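Local coordinates for response regulator receiver protein (Pseudoalteromonas atlantica T6c, PDB 3KTO), which probably acts as a phosphorylation-responsive receiver switch in two-component signalling, perhaps in transcription regulation, at residues Y10-Q15 against E40-Q45. Sequence-based numbering, arbitrary orientation.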
loop_
_atom_site.group_PDB
_atom_site.type_symbol
_atom_site.label_atom_id
_atom_site.label_comp_id
_atom_site.label_asym_id
_atom_site.label_seq_id
_atom_site.Cartn_x
_atom_site.Cartn_y
_atom_site.Cartn_z
ATOM N N TYR A 10 15.774 16.796 0.681
ATOM C CA TYR A 10 15.690 15.598 1.497
ATOM C C TYR A 10 14.334 14.927 1.353
ATOM O O TYR A 10 13.292 15.578 1.494
ATOM C CB TYR A 10 15.912 15.940 2.974
ATOM C CG TYR A 10 17.271 16.527 3.290
ATOM C CD1 TYR A 10 18.440 15.845 2.959
ATOM C CD2 TYR A 10 17.385 17.759 3.935
ATOM C CE1 TYR A 10 19.695 16.373 3.263
ATOM C CE2 TYR A 10 18.634 18.298 4.246
ATOM C CZ TYR A 10 19.784 17.597 3.906
ATOM O OH TYR A 10 21.021 18.123 4.208
ATOM N N LEU A 11 14.354 13.626 1.078
ATOM C CA LEU A 11 13.131 12.844 0.962
ATOM C C LEU A 11 13.074 11.866 2.137
ATOM O O LEU A 11 13.985 11.068 2.337
ATOM C CB LEU A 11 13.098 12.069 -0.360
ATOM C CG LEU A 11 11.975 11.029 -0.525
ATOM C CD1 LEU A 11 10.609 11.679 -0.339
ATOM C CD2 LEU A 11 12.065 10.387 -1.897
ATOM N N VAL A 12 12.015 11.954 2.936
ATOM C CA VAL A 12 11.838 11.054 4.071
ATOM C C VAL A 12 10.572 10.245 3.767
ATOM O O VAL A 12 9.463 10.781 3.748
ATOM C CB VAL A 12 11.673 11.842 5.385
ATOM C CG1 VAL A 12 11.758 10.905 6.570
ATOM C CG2 VAL A 12 12.748 12.908 5.493
ATOM N N ASP A 13 10.758 8.955 3.515
ATOM C CA ASP A 13 9.662 8.068 3.160
ATOM C C ASP A 13 10.135 6.653 3.480
ATOM O O ASP A 13 11.210 6.251 3.038
ATOM C CB ASP A 13 9.383 8.213 1.654
ATOM C CG ASP A 13 8.158 7.440 1.196
ATOM O OD1 ASP A 13 7.893 6.352 1.740
ATOM O OD2 ASP A 13 7.468 7.919 0.269
ATOM N N HIS A 14 9.340 5.905 4.237
ATOM C CA HIS A 14 9.698 4.539 4.618
ATOM C C HIS A 14 9.491 3.509 3.502
ATOM O O HIS A 14 9.875 2.348 3.643
ATOM C CB HIS A 14 8.887 4.109 5.835
ATOM C CG HIS A 14 7.415 4.068 5.582
ATOM N ND1 HIS A 14 6.669 5.203 5.367
ATOM C CD2 HIS A 14 6.561 3.026 5.446
ATOM C CE1 HIS A 14 5.417 4.864 5.111
ATOM N NE2 HIS A 14 5.326 3.548 5.152
ATOM N N GLN A 15 8.874 3.926 2.402
ATOM C CA GLN A 15 8.639 3.015 1.292
ATOM C C GLN A 15 9.824 2.990 0.332
ATOM O O GLN A 15 10.103 3.977 -0.350
ATOM C CB GLN A 15 7.370 3.415 0.542
ATOM C CG GLN A 15 6.083 3.064 1.277
ATOM C CD GLN A 15 5.900 1.559 1.444
ATOM O OE1 GLN A 15 6.106 0.789 0.504
ATOM N NE2 GLN A 15 5.497 1.139 2.637
ATOM N N GLU A 40 13.613 9.040 12.430
ATOM C CA GLU A 40 14.761 8.811 13.294
ATOM C C GLU A 40 16.058 8.958 12.492
ATOM O O GLU A 40 16.985 9.643 12.915
ATOM C CB GLU A 40 14.677 7.416 13.906
ATOM C CG GLU A 40 15.867 7.038 14.756
ATOM C CD GLU A 40 15.815 5.591 15.203
ATOM O OE1 GLU A 40 15.822 4.694 14.332
ATOM O OE2 GLU A 40 15.764 5.349 16.424
ATOM N N SER A 41 16.111 8.314 11.330
ATOM C CA SER A 41 17.285 8.380 10.470
ATOM C C SER A 41 17.560 9.803 9.990
ATOM O O SER A 41 18.709 10.251 9.977
ATOM C CB SER A 41 17.103 7.466 9.262
ATOM O OG SER A 41 18.233 7.543 8.417
ATOM N N PHE A 42 16.511 10.519 9.589
ATOM C CA PHE A 42 16.691 11.888 9.126
ATOM C C PHE A 42 17.164 12.810 10.240
ATOM O O PHE A 42 17.934 13.734 9.995
ATOM C CB PHE A 42 15.396 12.468 8.565
ATOM C CG PHE A 42 15.512 13.915 8.197
ATOM C CD1 PHE A 42 16.225 14.301 7.062
ATOM C CD2 PHE A 42 14.979 14.900 9.022
ATOM C CE1 PHE A 42 16.410 15.649 6.755
ATOM C CE2 PHE A 42 15.158 16.247 8.727
ATOM C CZ PHE A 42 15.879 16.621 7.587
HETATM N N MSE A 43 16.681 12.575 11.457
HETATM C CA MSE A 43 17.054 13.412 12.591
HETATM C C MSE A 43 18.520 13.283 12.987
HETATM O O MSE A 43 19.009 14.053 13.811
HETATM C CB MSE A 43 16.158 13.113 13.796
HETATM C CG MSE A 43 14.739 13.611 13.628
HETATM SE SE MSE A 43 14.670 15.503 13.275
HETATM C CE MSE A 43 13.561 16.002 14.790
ATOM N N ARG A 44 19.221 12.318 12.398
ATOM C CA ARG A 44 20.644 12.120 12.684
ATOM C C ARG A 44 21.452 12.850 11.624
ATOM O O ARG A 44 22.677 12.926 11.698
ATOM C CB ARG A 44 21.003 10.635 12.631
ATOM C CG ARG A 44 20.542 9.813 13.813
ATOM C CD ARG A 44 20.860 8.349 13.576
ATOM N NE ARG A 44 20.722 7.535 14.781
ATOM C CZ ARG A 44 19.622 7.466 15.523
ATOM N NH1 ARG A 44 18.545 8.168 15.192
ATOM N NH2 ARG A 44 19.595 6.685 16.596
ATOM N N GLN A 45 20.744 13.386 10.638
ATOM C CA GLN A 45 21.363 14.086 9.524
ATOM C C GLN A 45 21.647 15.545 9.814
ATOM O O GLN A 45 20.777 16.278 10.276
ATOM C CB GLN A 45 20.458 13.981 8.296
ATOM C CG GLN A 45 20.952 14.726 7.069
ATOM C CD GLN A 45 22.259 14.175 6.546
ATOM O OE1 GLN A 45 22.397 12.973 6.341
ATOM N NE2 GLN A 45 23.225 15.055 6.319
#
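Y10 and V12, on the first strand of a CheY-like receiver domain, meet F42 on the short helix 39-42 that packs over one side of the five-stranded parallel sheet. V12 and F42 form the closest backbone approach, their CA atoms 7.1 Å apart, and no hydrogen bond joins the segments: side chains alone bridge the gap. Strand alternation decides which residues take part, since Y10 and V12 point toward the helix while L11 points to the other side of the sheet, where it touches C35 and I55. A type I turn from F42 to Q45, with Q45 N bonded to F42 O at 2.9 Å, brings Q45 back beside the tyrosine.

F42 extends toward the strand with CG anti to its backbone N (chi1 175°), and phenylalanine suits this buried place because its flat, wholly apolar ring can meet both strand residues. It presents an edge to the face of Y10 in an offset edge-to-face pair, centroids 5.5 Å apart and planes at 63°. The leading atom, F42 CE1, lies 3.7 Å from Y10 CD2. At the base of the same ring, V12 CG2 comes within 4.0 Å of F42 CG. The beta-branched valine fits a strand and offers a compact methyl here. F36, which makes a further edge-to-face pair with F42, and L74 and M54 also pack against this phenylalanine.

A tyrosine suits the border of this cluster, since its ring joins the packing while its hydroxyl is satisfied by a hydrogen bond with S48 N. The aliphatic part of Q45, through CG, lies obliquely by the tyrosine ring, and its amide NE2 stays 4.3 Å from Y10 OH, a contact without a hydrogen bond.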